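PDB 2ZBV: uncharacterized conserved protein from Thermotoga maritima, which binds adenosine between subunits and probably acts as a SAM hydrolase or SAM-dependent halogenase, converting S-adenosyl-L-methionine to adenosine or a halogenated adenosyl product. Local coordinates for residues E173-V177 with S252-G256; N182-P188 with G236-V242; F212-K218 with L228-P232. One frame throughout, in Å; residues are numbered along the deposited sequence.

Overall arrangement
All three contacts involve strands of one mixed, curled β-sheet; in contact 1 a loop packs against its strand 169-177. Along the chain, contact 3 nests inside contact 2, and contact 2 inside contact 1. Contacts 1 and 2 (centres about 9 Å apart) join where Ala175 N lies 2.8 Å from Ser184 O. Contacts 2 and 3 (about 10 Å) join where Glu239 N lies 2.7 Å from His231 O. Contacts 1 and 3 (about 16 Å) do not touch. Asn182 and Val242 of contact 2 hydrogen-bond the adenine, and the second subunit completes the site. The side chains of Val177 and Leu229 are about 11 and 6 Å from adenosine.

Contact 1 of 3, residues E173-V177 with S252-G256; sequences EVAIV and SVKEG
Val174, its CA-to-CB bond directed toward the loop 252-256, overlaps Val253, CG2 to CG2 at 3.5 Å, and packs its CB 3.6 Å from the carbonyl O of Lys254 and its CG1 3.7 Å from CA of Glu255. Val174 is in the t rotamer (chi1 173°) and Val253 in p (66°). Residues 173-177 are the end of a β-strand, whereas 252-256 form an irregular connection; the touching parts run 118° apart, so the loop crosses the strand instead of pairing along it. The nearest CA atoms are those of Val174 and Glu255, 4.9 Å apart. Two hydrogen bonds fix the crossing. Gly256 N donates to Val174 O at 2.9 Å (164°), and Val177 N donates to Glu255 OE2 at 3.0 Å (160°). For the second, the Glu255 side chain (m, t, chi3 30°) runs along the strand, its CG 3.6 Å from Ala175 O and 3.8 Å from Ile176 CA, so a side-chain carboxylate, rather than a backbone carbonyl, accepts from Val177 N. Gly256 has phi 101° and psi -26°, angles at which a CB would clash with the preceding carbonyl. Ala175 (phi/psi -94/-42) and Ile176 form a classic β bulge opposite Ser184. Ser252 (61/53) is the C' residue of the Schellman motif ending helix 247-251. The loop thus leads from that helix toward strand 258-262, with Val174 and Val253 both touching Val183 of strand 183-185, while Ala175 and Ile176 point away from the loop onto helix 43-54.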
ATOM      1  N   GLU A 173      14.545  19.954  14.930  1.00 32.99           N
ATOM      2  CA  GLU A 173      15.046  19.005  13.945  1.00 32.63           C
ATOM      3  C   GLU A 173      13.929  18.586  13.005  1.00 29.22           C
ATOM      4  O   GLU A 173      12.755  18.704  13.342  1.00 27.09           O
ATOM      5  CB  GLU A 173      15.577  17.754  14.649  1.00 36.87           C
ATOM      6  CG  GLU A 173      16.575  18.037  15.758  1.00 43.54           C
ATOM      7  CD  GLU A 173      16.560  16.967  16.832  1.00 46.03           C
ATOM      8  OE1 GLU A 173      16.878  15.800  16.521  1.00 48.59           O
ATOM      9  OE2 GLU A 173      16.220  17.297  17.989  1.00 48.26           O
ATOM     10  N   VAL A 174      14.310  18.095  11.830  1.00 29.49           N
ATOM     11  CA  VAL A 174      13.354  17.606  10.842  1.00 28.54           C
ATOM     12  C   VAL A 174      12.900  16.238  11.346  1.00 28.99           C
ATOM     13  O   VAL A 174      13.717  15.330  11.534  1.00 27.70           O
ATOM     14  CB  VAL A 174      14.016  17.429   9.455  1.00 29.30           C
ATOM     15  CG1 VAL A 174      13.043  16.753   8.492  1.00 29.45           C
ATOM     16  CG2 VAL A 174      14.448  18.785   8.905  1.00 29.61           C
ATOM     17  N   ALA A 175      11.601  16.095  11.572  1.00 27.19           N
ATOM     18  CA  ALA A 175      11.053  14.841  12.070  1.00 27.08           C
ATOM     19  C   ALA A 175      10.560  13.919  10.956  1.00 28.61           C
ATOM     20  O   ALA A 175      10.791  12.702  10.990  1.00 28.50           O
ATOM     21  CB  ALA A 175       9.911  15.132  13.036  1.00 25.52           C
ATOM     22  N   ILE A 176       9.887  14.501   9.968  1.00 25.98           N
ATOM     23  CA  ILE A 176       9.328  13.720   8.872  1.00 25.39           C
ATOM     24  C   ILE A 176       9.277  14.479   7.555  1.00 25.03           C
ATOM     25  O   ILE A 176       8.911  15.654   7.524  1.00 23.72           O
ATOM     26  CB  ILE A 176       7.872  13.305   9.180  1.00 24.46           C
ATOM     27  CG1 ILE A 176       7.811  12.501  10.480  1.00 24.17           C
ATOM     28  CG2 ILE A 176       7.294  12.511   8.004  1.00 25.81           C
ATOM     29  CD1 ILE A 176       6.404  12.260  10.974  1.00 24.82           C
ATOM     30  N   VAL A 177       9.657  13.800   6.478  1.00 23.95           N
ATOM     31  CA  VAL A 177       9.573  14.367   5.130  1.00 24.20           C
ATOM     32  C   VAL A 177       8.493  13.494   4.491  1.00 24.91           C
ATOM     33  O   VAL A 177       8.682  12.277   4.372  1.00 24.69           O
ATOM     34  CB  VAL A 177      10.893  14.201   4.334  1.00 24.73           C
ATOM     35  CG1 VAL A 177      10.676  14.595   2.868  1.00 24.16           C
ATOM     36  CG2 VAL A 177      11.994  15.073   4.945  1.00 24.33           C
ATOM     37  N   SER A 252      17.201  21.056   0.639  1.00 33.05           N
ATOM     38  CA  SER A 252      18.240  20.039   0.575  1.00 35.25           C
ATOM     39  C   SER A 252      18.426  19.485   1.981  1.00 35.02           C
ATOM     40  O   SER A 252      19.538  19.452   2.513  1.00 36.61           O
ATOM     41  CB  SER A 252      19.549  20.646   0.063  1.00 36.37           C
ATOM     42  OG  SER A 252      20.541  19.646  -0.080  1.00 41.44           O
ATOM     43  N   VAL A 253      17.320  19.053   2.580  1.00 33.17           N
ATOM     44  CA  VAL A 253      17.342  18.519   3.930  1.00 32.29           C
ATOM     45  C   VAL A 253      16.758  17.120   4.010  1.00 33.41           C
ATOM     46  O   VAL A 253      16.005  16.694   3.135  1.00 32.78           O
ATOM     47  CB  VAL A 253      16.552  19.438   4.896  1.00 33.12           C
ATOM     48  CG1 VAL A 253      15.074  19.442   4.527  1.00 29.68           C
ATOM     49  CG2 VAL A 253      16.736  18.974   6.317  1.00 33.36           C
ATOM     50  N   LYS A 254      17.116  16.408   5.072  1.00 34.02           N
ATOM     51  CA  LYS A 254      16.627  15.059   5.307  1.00 35.72           C
ATOM     52  C   LYS A 254      16.249  14.949   6.775  1.00 35.55           C
ATOM     53  O   LYS A 254      16.603  15.806   7.582  1.00 34.75           O
ATOM     54  CB  LYS A 254      17.713  14.029   4.974  1.00 38.43           C
ATOM     55  CG  LYS A 254      19.014  14.241   5.740  1.00 41.65           C
ATOM     56  CD  LYS A 254      20.082  13.231   5.334  1.00 46.06           C
ATOM     57  CE  LYS A 254      21.411  13.509   6.035  1.00 46.45           C
ATOM     58  NZ  LYS A 254      21.990  14.833   5.656  1.00 48.01           N
ATOM     59  N   GLU A 255      15.526  13.893   7.116  1.00 35.86           N
ATOM     60  CA  GLU A 255      15.110  13.671   8.488  1.00 36.55           C
ATOM     61  C   GLU A 255      16.308  13.603   9.431  1.00 37.27           C
ATOM     62  O   GLU A 255      17.322  12.985   9.120  1.00 36.33           O
ATOM     63  CB  GLU A 255      14.291  12.387   8.566  1.00 35.70           C
ATOM     64  CG  GLU A 255      12.878  12.567   8.042  1.00 38.67           C
ATOM     65  CD  GLU A 255      12.225  11.264   7.628  1.00 39.23           C
ATOM     66  OE1 GLU A 255      12.557  10.218   8.225  1.00 42.91           O
ATOM     67  OE2 GLU A 255      11.367  11.289   6.717  1.00 35.85           O
ATOM     68  N   GLY A 256      16.183  14.258  10.579  1.00 37.20           N
ATOM     69  CA  GLY A 256      17.259  14.265  11.553  1.00 37.06           C
ATOM     70  C   GLY A 256      18.076  15.546  11.523  1.00 36.83           C
ATOM     71  O   GLY A 256      18.677  15.928  12.528  1.00 37.01           O
TER

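Contact 2 of 3, residues N182-P188 with G236-V242; sequences NVSTNIP and GFLEIAV. With ADN (adenosine), chain F.
Strands 183-185 and 237-242 run antiparallel, axes 4.5 Å apart at 163°. Val183 and Ile240 form a hydrogen-bonded pair (N to O 2.8 Å both ways), Ser184 and Glu239 a non-hydrogen-bonded pair. A bulge then shifts the register by two before Pro188 meets Phe237. The apolar side is filled by Val183 against Ile240 (CB-CB 4.3 Å), Ile187 against Leu238 (CB-CB 4.2 Å) and Thr185 CG2 against Ile240 CD1 (3.9 Å). The Phe237 ring (chi1 m) fills the hollow at the 185-188 corner, with Asn186 O and Ile187 O at its edge and Pro188 CG 4.3 Å from CE1; Arg52 adds a cation-pi contact. Thr185 N and OG1 (chi1 p) donate to Leu238 O at 3.0 and 2.8 Å; OG1 accepts from Ile187 N (3.1 Å), an ST turn. Leu238 N donates to Ile187 O at 2.8 Å. Water 2 bridges Asn182 O and Glu239 OE2; water 1 links Asn182 OD1 to Val242 N. Adenosine N6 donates to Val242 O (3.0 Å) and Asn182 OD1 (3.2 Å), Asn182 ND2 to N7 (3.1 Å). With Leu244 N and the second subunit completing the site, these bonds are consistent with selection of adenine.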
ATOM      1  N   ASN A 182       7.175  17.751   1.840  1.00 18.65           N
ATOM      2  CA  ASN A 182       6.937  18.704   2.905  1.00 20.71           C
ATOM      3  C   ASN A 182       7.859  18.299   4.047  1.00 21.52           C
ATOM      4  O   ASN A 182       8.046  17.108   4.314  1.00 20.50           O
ATOM      5  CB  ASN A 182       5.473  18.670   3.340  1.00 18.79           C
ATOM      6  CG  ASN A 182       4.535  19.145   2.240  1.00 21.96           C
ATOM      7  OD1 ASN A 182       4.866  20.064   1.484  1.00 20.66           O
ATOM      8  ND2 ASN A 182       3.354  18.537   2.155  1.00 18.21           N
ATOM      9  N   VAL A 183       8.441  19.296   4.703  1.00 20.28           N
ATOM     10  CA  VAL A 183       9.384  19.070   5.792  1.00 21.19           C
ATOM     11  C   VAL A 183       8.775  19.397   7.155  1.00 21.69           C
ATOM     12  O   VAL A 183       8.704  20.559   7.541  1.00 21.73           O
ATOM     13  CB  VAL A 183      10.653  19.936   5.573  1.00 22.51           C
ATOM     14  CG1 VAL A 183      11.612  19.800   6.749  1.00 23.69           C
ATOM     15  CG2 VAL A 183      11.342  19.516   4.279  1.00 21.63           C
ATOM     16  N   SER A 184       8.328  18.378   7.880  1.00 20.05           N
ATOM     17  CA  SER A 184       7.747  18.616   9.195  1.00 22.47           C
ATOM     18  C   SER A 184       8.799  18.472  10.292  1.00 23.06           C
ATOM     19  O   SER A 184       9.534  17.484  10.335  1.00 21.81           O
ATOM     20  CB  SER A 184       6.599  17.656   9.471  1.00 21.80           C
ATOM     21  OG  SER A 184       6.032  17.952  10.734  1.00 25.84           O
ATOM     22  N   THR A 185       8.861  19.463  11.176  1.00 24.02           N
ATOM     23  CA  THR A 185       9.833  19.461  12.265  1.00 24.70           C
ATOM     24  C   THR A 185       9.209  18.908  13.540  1.00 26.07           C
ATOM     25  O   THR A 185       8.051  18.492  13.546  1.00 25.62           O
ATOM     26  CB  THR A 185      10.344  20.889  12.568  1.00 23.42           C
ATOM     27  OG1 THR A 185       9.295  21.650  13.175  1.00 22.40           O
ATOM     28  CG2 THR A 185      10.775  21.587  11.287  1.00 22.23           C
ATOM     29  N   ASN A 186       9.990  18.909  14.614  1.00 26.78           N
ATOM     30  CA  ASN A 186       9.521  18.431  15.905  1.00 28.68           C
ATOM     31  C   ASN A 186       9.198  19.649  16.761  1.00 28.76           C
ATOM     32  O   ASN A 186       9.034  19.550  17.972  1.00 28.94           O
ATOM     33  CB  ASN A 186      10.602  17.579  16.576  1.00 31.54           C
ATOM     34  CG  ASN A 186      11.836  18.377  16.938  1.00 32.61           C
ATOM     35  OD1 ASN A 186      12.166  19.369  16.283  1.00 32.77           O
ATOM     36  ND2 ASN A 186      12.539  17.938  17.981  1.00 34.53           N
ATOM     37  N   ILE A 187       9.100  20.802  16.106  1.00 28.84           N
ATOM     38  CA  ILE A 187       8.794  22.063  16.775  1.00 27.33           C
ATOM     39  C   ILE A 187       7.285  22.299  16.791  1.00 27.17           C
ATOM     40  O   ILE A 187       6.658  22.425  15.741  1.00 26.21           O
ATOM     41  CB  ILE A 187       9.457  23.251  16.040  1.00 27.63           C
ATOM     42  CG1 ILE A 187      10.974  23.067  16.011  1.00 26.49           C
ATOM     43  CG2 ILE A 187       9.085  24.564  16.723  1.00 27.36           C
ATOM     44  CD1 ILE A 187      11.675  23.975  15.020  1.00 28.70           C
ATOM     45  N   PRO A 188       6.676  22.366  17.985  1.00 28.40           N
ATOM     46  CA  PRO A 188       5.231  22.596  18.003  1.00 28.04           C
ATOM     47  C   PRO A 188       4.956  23.980  17.429  1.00 29.61           C
ATOM     48  O   PRO A 188       5.685  24.931  17.731  1.00 29.34           O
ATOM     49  CB  PRO A 188       4.880  22.511  19.490  1.00 29.46           C
ATOM     50  CG  PRO A 188       5.993  21.663  20.072  1.00 30.25           C
ATOM     51  CD  PRO A 188       7.200  22.185  19.349  1.00 29.27           C
ATOM     52  N   GLY A 236      -0.229  19.712  14.325  1.00 27.68           N
ATOM     53  CA  GLY A 236       0.149  20.832  15.171  1.00 26.99           C
ATOM     54  C   GLY A 236       1.626  21.186  15.192  1.00 26.45           C
ATOM     55  O   GLY A 236       2.058  21.981  16.028  1.00 26.91           O
ATOM     56  N   PHE A 237       2.405  20.610  14.280  1.00 23.28           N
ATOM     57  CA  PHE A 237       3.837  20.889  14.220  1.00 23.21           C
ATOM     58  C   PHE A 237       4.214  21.865  13.109  1.00 23.67           C
ATOM     59  O   PHE A 237       3.540  21.953  12.078  1.00 22.14           O
ATOM     60  CB  PHE A 237       4.615  19.587  14.033  1.00 22.41           C
ATOM     61  CG  PHE A 237       4.690  18.747  15.278  1.00 26.22           C
ATOM     62  CD1 PHE A 237       5.607  19.052  16.282  1.00 23.47           C
ATOM     63  CD2 PHE A 237       3.824  17.674  15.462  1.00 25.89           C
ATOM     64  CE1 PHE A 237       5.659  18.296  17.457  1.00 26.84           C
ATOM     65  CE2 PHE A 237       3.864  16.911  16.632  1.00 27.58           C
ATOM     66  CZ  PHE A 237       4.784  17.222  17.633  1.00 26.49           C
ATOM     67  N   LEU A 238       5.299  22.597  13.328  1.00 22.02           N
ATOM     68  CA  LEU A 238       5.765  23.554  12.341  1.00 21.82           C
ATOM     69  C   LEU A 238       6.330  22.773  11.164  1.00 20.09           C
ATOM     70  O   LEU A 238       7.215  21.927  11.329  1.00 17.59           O
ATOM     71  CB  LEU A 238       6.842  24.467  12.936  1.00 20.60           C
ATOM     72  CG  LEU A 238       7.330  25.575  11.993  1.00 23.19           C
ATOM     73  CD1 LEU A 238       7.830  26.761  12.807  1.00 22.37           C
ATOM     74  CD2 LEU A 238       8.419  25.036  11.075  1.00 20.13           C
ATOM     75  N   GLU A 239       5.802  23.059   9.982  1.00 19.13           N
ATOM     76  CA  GLU A 239       6.231  22.392   8.761  1.00 19.55           C
ATOM     77  C   GLU A 239       6.650  23.414   7.707  1.00 19.97           C
ATOM     78  O   GLU A 239       6.106  24.523   7.643  1.00 17.81           O
ATOM     79  CB  GLU A 239       5.081  21.530   8.220  1.00 21.36           C
ATOM     80  CG  GLU A 239       5.362  20.809   6.902  1.00 21.25           C
ATOM     81  CD  GLU A 239       4.203  19.904   6.489  1.00 25.64           C
ATOM     82  OE1 GLU A 239       3.173  20.419   6.005  1.00 26.74           O
ATOM     83  OE2 GLU A 239       4.318  18.675   6.665  1.00 27.83           O
ATOM     84  N   ILE A 240       7.639  23.048   6.897  1.00 20.42           N
ATOM     85  CA  ILE A 240       8.096  23.922   5.825  1.00 21.17           C
ATOM     86  C   ILE A 240       7.681  23.244   4.530  1.00 20.91           C
ATOM     87  O   ILE A 240       7.967  22.066   4.320  1.00 18.54           O
ATOM     88  CB  ILE A 240       9.635  24.110   5.822  1.00 22.80           C
ATOM     89  CG1 ILE A 240      10.087  24.801   7.108  1.00 25.14           C
ATOM     90  CG2 ILE A 240      10.059  24.958   4.623  1.00 22.36           C
ATOM     91  CD1 ILE A 240      10.554  23.842   8.171  1.00 28.04           C
ATOM     92  N   ALA A 241       6.993  23.985   3.669  1.00 19.17           N
ATOM     93  CA  ALA A 241       6.546  23.434   2.396  1.00 19.73           C
ATOM     94  C   ALA A 241       6.814  24.396   1.250  1.00 19.67           C
ATOM     95  O   ALA A 241       7.071  25.577   1.466  1.00 19.63           O
ATOM     96  CB  ALA A 241       5.055  23.125   2.458  1.00 19.38           C
ATOM     97  N   VAL A 242       6.781  23.867   0.034  1.00 18.09           N
ATOM     98  CA  VAL A 242       6.943  24.676  -1.170  1.00 19.93           C
ATOM     99  C   VAL A 242       5.615  24.464  -1.879  1.00 19.60           C
ATOM    100  O   VAL A 242       5.217  23.322  -2.130  1.00 20.46           O
ATOM    101  CB  VAL A 242       8.098  24.164  -2.077  1.00 20.07           C
ATOM    102  CG1 VAL A 242       8.049  24.851  -3.435  1.00 21.51           C
ATOM    103  CG2 VAL A 242       9.447  24.436  -1.409  1.00 19.03           C
TER
HETATM  104  O5' ADN F 503      -4.773  18.005   2.333  1.00 24.65           O
HETATM  105  C5' ADN F 503      -4.273  16.997   1.464  1.00 21.15           C
HETATM  106  C4' ADN F 503      -3.882  17.649   0.144  1.00 20.63           C
HETATM  107  O4' ADN F 503      -2.826  18.625   0.330  1.00 20.47           O
HETATM  108  C3' ADN F 503      -3.344  16.628  -0.881  1.00 17.99           C
HETATM  109  O3' ADN F 503      -4.398  16.146  -1.697  1.00 16.29           O
HETATM  110  C2' ADN F 503      -2.252  17.421  -1.653  1.00 18.79           C
HETATM  111  O2' ADN F 503      -2.557  17.527  -3.056  1.00 18.96           O
HETATM  112  C1' ADN F 503      -2.196  18.793  -0.968  1.00 19.10           C
HETATM  113  N9  ADN F 503      -0.801  19.221  -0.785  1.00 21.96           N
HETATM  114  C8  ADN F 503       0.129  18.628   0.036  1.00 19.42           C
HETATM  115  N7  ADN F 503       1.262  19.254  -0.044  1.00 21.12           N
HETATM  116  C5  ADN F 503       1.147  20.284  -0.911  1.00 19.57           C
HETATM  117  C6  ADN F 503       2.030  21.297  -1.398  1.00 20.93           C
HETATM  118  N6  ADN F 503       3.336  21.352  -0.964  1.00 19.53           N
HETATM  119  N1  ADN F 503       1.560  22.196  -2.290  1.00 18.91           N
HETATM  120  C2  ADN F 503       0.293  22.155  -2.722  1.00 18.40           C
HETATM  121  N3  ADN F 503      -0.563  21.222  -2.291  1.00 20.47           N
HETATM  122  C4  ADN F 503      -0.182  20.282  -1.398  1.00 20.21           C
HETATM  123  O   HOH W   1       6.894  20.945  -0.194  1.00 18.19           O
HETATM  124  O   HOH W   2       5.884  16.211   6.370  1.00 29.15           O

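Contact 3 of 3, residues F212-K218 with L228-P232; sequences FKAAVAK and LLVHP
Backbone bonds set a parallel register, the one parallel pairing in an otherwise antiparallel sheet, beside the adenosine pocket: Ala215 pairs with Leu229 (CA-CA 4.8 Å) and Val216 with Val230 (4.7 Å). Val230 N donates to Ala215 O at 2.8 Å and Ala217 N to Val230 O at 2.9 Å. CA-H...O contacts add Leu229 CA to Ala215 O at 3.2 Å and Val216 CA to Val230 O at 3.4 Å. The strand axes approach to 4.5 Å but cross at -47°, and where they splay, water 3 bridges Ala215 N (3.2 Å) and Leu228 O (2.6 Å). Apolar contacts follow: Phe212 CD1 meets Leu228 CD1 (3.8 Å), Ala214 CB meets Val230 CG2 (3.9 Å). Ala217 O lies 2.9 Å from CB of His231 (chi1 p), whose ring stacks edge-to-face with Phe220 of the adenosine site. The second subunit packs Phe124 on Lys218 and Pro232. Strands 202-207 and 237-242 flank the pair, and Leu251 of helix 247-251 covers Phe212 and Leu228.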
ATOM      1  N   PHE A 212      17.035  30.697   4.242  1.00 31.15           N
ATOM      2  CA  PHE A 212      15.966  31.026   3.309  1.00 27.93           C
ATOM      3  C   PHE A 212      14.947  31.909   3.999  1.00 28.19           C
ATOM      4  O   PHE A 212      14.797  31.865   5.222  1.00 26.38           O
ATOM      5  CB  PHE A 212      15.219  29.768   2.871  1.00 28.87           C
ATOM      6  CG  PHE A 212      16.080  28.714   2.252  1.00 27.94           C
ATOM      7  CD1 PHE A 212      16.091  28.533   0.875  1.00 28.77           C
ATOM      8  CD2 PHE A 212      16.845  27.866   3.046  1.00 28.23           C
ATOM      9  CE1 PHE A 212      16.850  27.520   0.296  1.00 27.78           C
ATOM     10  CE2 PHE A 212      17.606  26.849   2.474  1.00 28.73           C
ATOM     11  CZ  PHE A 212      17.607  26.678   1.099  1.00 28.70           C
ATOM     12  N   LYS A 213      14.243  32.706   3.211  1.00 27.54           N
ATOM     13  CA  LYS A 213      13.174  33.528   3.743  1.00 28.30           C
ATOM     14  C   LYS A 213      11.914  32.720   3.443  1.00 27.70           C
ATOM     15  O   LYS A 213      11.812  32.076   2.393  1.00 27.08           O
ATOM     16  CB  LYS A 213      13.097  34.879   3.032  1.00 30.70           C
ATOM     17  CG  LYS A 213      14.147  35.889   3.465  1.00 33.74           C
ATOM     18  CD  LYS A 213      13.749  37.288   3.013  1.00 35.07           C
ATOM     19  CE  LYS A 213      14.811  38.312   3.372  1.00 36.56           C
ATOM     20  NZ  LYS A 213      16.073  38.045   2.629  1.00 37.98           N
ATOM     21  N   ALA A 214      10.958  32.730   4.363  1.00 25.63           N
ATOM     22  CA  ALA A 214       9.734  31.982   4.137  1.00 26.06           C
ATOM     23  C   ALA A 214       8.548  32.687   4.757  1.00 23.97           C
ATOM     24  O   ALA A 214       8.618  33.152   5.891  1.00 22.85           O
ATOM     25  CB  ALA A 214       9.863  30.573   4.708  1.00 23.92           C
ATOM     26  N   ALA A 215       7.461  32.766   3.998  1.00 24.50           N
ATOM     27  CA  ALA A 215       6.244  33.404   4.472  1.00 24.36           C
ATOM     28  C   ALA A 215       5.515  32.466   5.418  1.00 24.38           C
ATOM     29  O   ALA A 215       5.462  31.258   5.189  1.00 24.11           O
ATOM     30  CB  ALA A 215       5.342  33.755   3.300  1.00 24.21           C
ATOM     31  N   VAL A 216       4.981  33.025   6.496  1.00 24.54           N
ATOM     32  CA  VAL A 216       4.220  32.245   7.461  1.00 25.77           C
ATOM     33  C   VAL A 216       2.801  32.263   6.903  1.00 27.18           C
ATOM     34  O   VAL A 216       2.172  33.319   6.823  1.00 26.91           O
ATOM     35  CB  VAL A 216       4.257  32.899   8.849  1.00 25.61           C
ATOM     36  CG1 VAL A 216       3.441  32.080   9.836  1.00 26.21           C
ATOM     37  CG2 VAL A 216       5.697  33.019   9.318  1.00 23.05           C
ATOM     38  N   ALA A 217       2.304  31.099   6.500  1.00 28.02           N
ATOM     39  CA  ALA A 217       0.977  31.021   5.908  1.00 29.89           C
ATOM     40  C   ALA A 217       0.139  29.868   6.430  1.00 31.33           C
ATOM     41  O   ALA A 217       0.643  28.963   7.086  1.00 33.18           O
ATOM     42  CB  ALA A 217       1.100  30.925   4.387  1.00 28.40           C
ATOM     43  N   LYS A 218      -1.153  29.918   6.126  1.00 32.38           N
ATOM     44  CA  LYS A 218      -2.091  28.891   6.546  1.00 33.75           C
ATOM     45  C   LYS A 218      -2.167  27.761   5.527  1.00 33.95           C
ATOM     46  O   LYS A 218      -2.105  26.583   5.887  1.00 35.76           O
ATOM     47  CB  LYS A 218      -3.485  29.493   6.724  1.00 35.76           C
ATOM     48  CG  LYS A 218      -3.594  30.529   7.828  1.00 38.09           C
ATOM     49  CD  LYS A 218      -5.008  31.090   7.890  1.00 41.86           C
ATOM     50  CE  LYS A 218      -5.157  32.122   8.998  1.00 45.15           C
ATOM     51  NZ  LYS A 218      -6.527  32.719   8.993  1.00 47.13           N
ATOM     52  N   LEU A 228       8.345  29.089  -0.919  1.00 24.58           N
ATOM     53  CA  LEU A 228       8.438  28.462   0.403  1.00 24.10           C
ATOM     54  C   LEU A 228       7.447  29.058   1.402  1.00 24.45           C
ATOM     55  O   LEU A 228       7.125  30.244   1.342  1.00 24.28           O
ATOM     56  CB  LEU A 228       9.848  28.637   0.977  1.00 23.40           C
ATOM     57  CG  LEU A 228      10.980  27.743   0.469  1.00 25.07           C
ATOM     58  CD1 LEU A 228      12.321  28.405   0.787  1.00 25.52           C
ATOM     59  CD2 LEU A 228      10.879  26.360   1.115  1.00 20.91           C
ATOM     60  N   LEU A 229       6.974  28.231   2.327  1.00 22.35           N
ATOM     61  CA  LEU A 229       6.052  28.690   3.353  1.00 23.20           C
ATOM     62  C   LEU A 229       6.241  27.891   4.630  1.00 24.78           C
ATOM     63  O   LEU A 229       6.656  26.726   4.602  1.00 23.19           O
ATOM     64  CB  LEU A 229       4.592  28.555   2.904  1.00 22.54           C
ATOM     65  CG  LEU A 229       4.062  27.136   2.655  1.00 22.38           C
ATOM     66  CD1 LEU A 229       2.605  27.025   3.089  1.00 23.35           C
ATOM     67  CD2 LEU A 229       4.221  26.794   1.183  1.00 20.13           C
ATOM     68  N   VAL A 230       5.938  28.534   5.751  1.00 23.30           N
ATOM     69  CA  VAL A 230       6.020  27.896   7.055  1.00 24.64           C
ATOM     70  C   VAL A 230       4.588  27.848   7.558  1.00 24.34           C
ATOM     71  O   VAL A 230       3.874  28.851   7.520  1.00 22.17           O
ATOM     72  CB  VAL A 230       6.896  28.716   8.032  1.00 26.93           C
ATOM     73  CG1 VAL A 230       6.629  28.288   9.459  1.00 28.65           C
ATOM     74  CG2 VAL A 230       8.372  28.514   7.694  1.00 27.11           C
ATOM     75  N   HIS A 231       4.154  26.681   8.013  1.00 24.07           N
ATOM     76  CA  HIS A 231       2.790  26.560   8.497  1.00 25.01           C
ATOM     77  C   HIS A 231       2.669  25.425   9.505  1.00 24.32           C
ATOM     78  O   HIS A 231       3.626  24.675   9.737  1.00 23.35           O
ATOM     79  CB  HIS A 231       1.850  26.300   7.317  1.00 25.99           C
ATOM     80  CG  HIS A 231       2.021  24.943   6.706  1.00 29.11           C
ATOM     81  ND1 HIS A 231       1.031  23.986   6.733  1.00 31.43           N
ATOM     82  CD2 HIS A 231       3.081  24.370   6.088  1.00 31.34           C
ATOM     83  CE1 HIS A 231       1.472  22.882   6.157  1.00 32.00           C
ATOM     84  NE2 HIS A 231       2.713  23.088   5.757  1.00 32.97           N
ATOM     85  N   PRO A 232       1.497  25.304  10.146  1.00 23.81           N
ATOM     86  CA  PRO A 232       1.329  24.218  11.116  1.00 24.80           C
ATOM     87  C   PRO A 232       0.777  23.007  10.362  1.00 24.80           C
ATOM     88  O   PRO A 232      -0.236  23.133   9.682  1.00 24.56           O
ATOM     89  CB  PRO A 232       0.320  24.795  12.100  1.00 24.62           C
ATOM     90  CG  PRO A 232      -0.569  25.630  11.213  1.00 25.66           C
ATOM     91  CD  PRO A 232       0.419  26.306  10.274  1.00 25.03           C
TER
HETATM   92  O   HOH W   3       7.718  32.696   0.780  1.00 25.53           O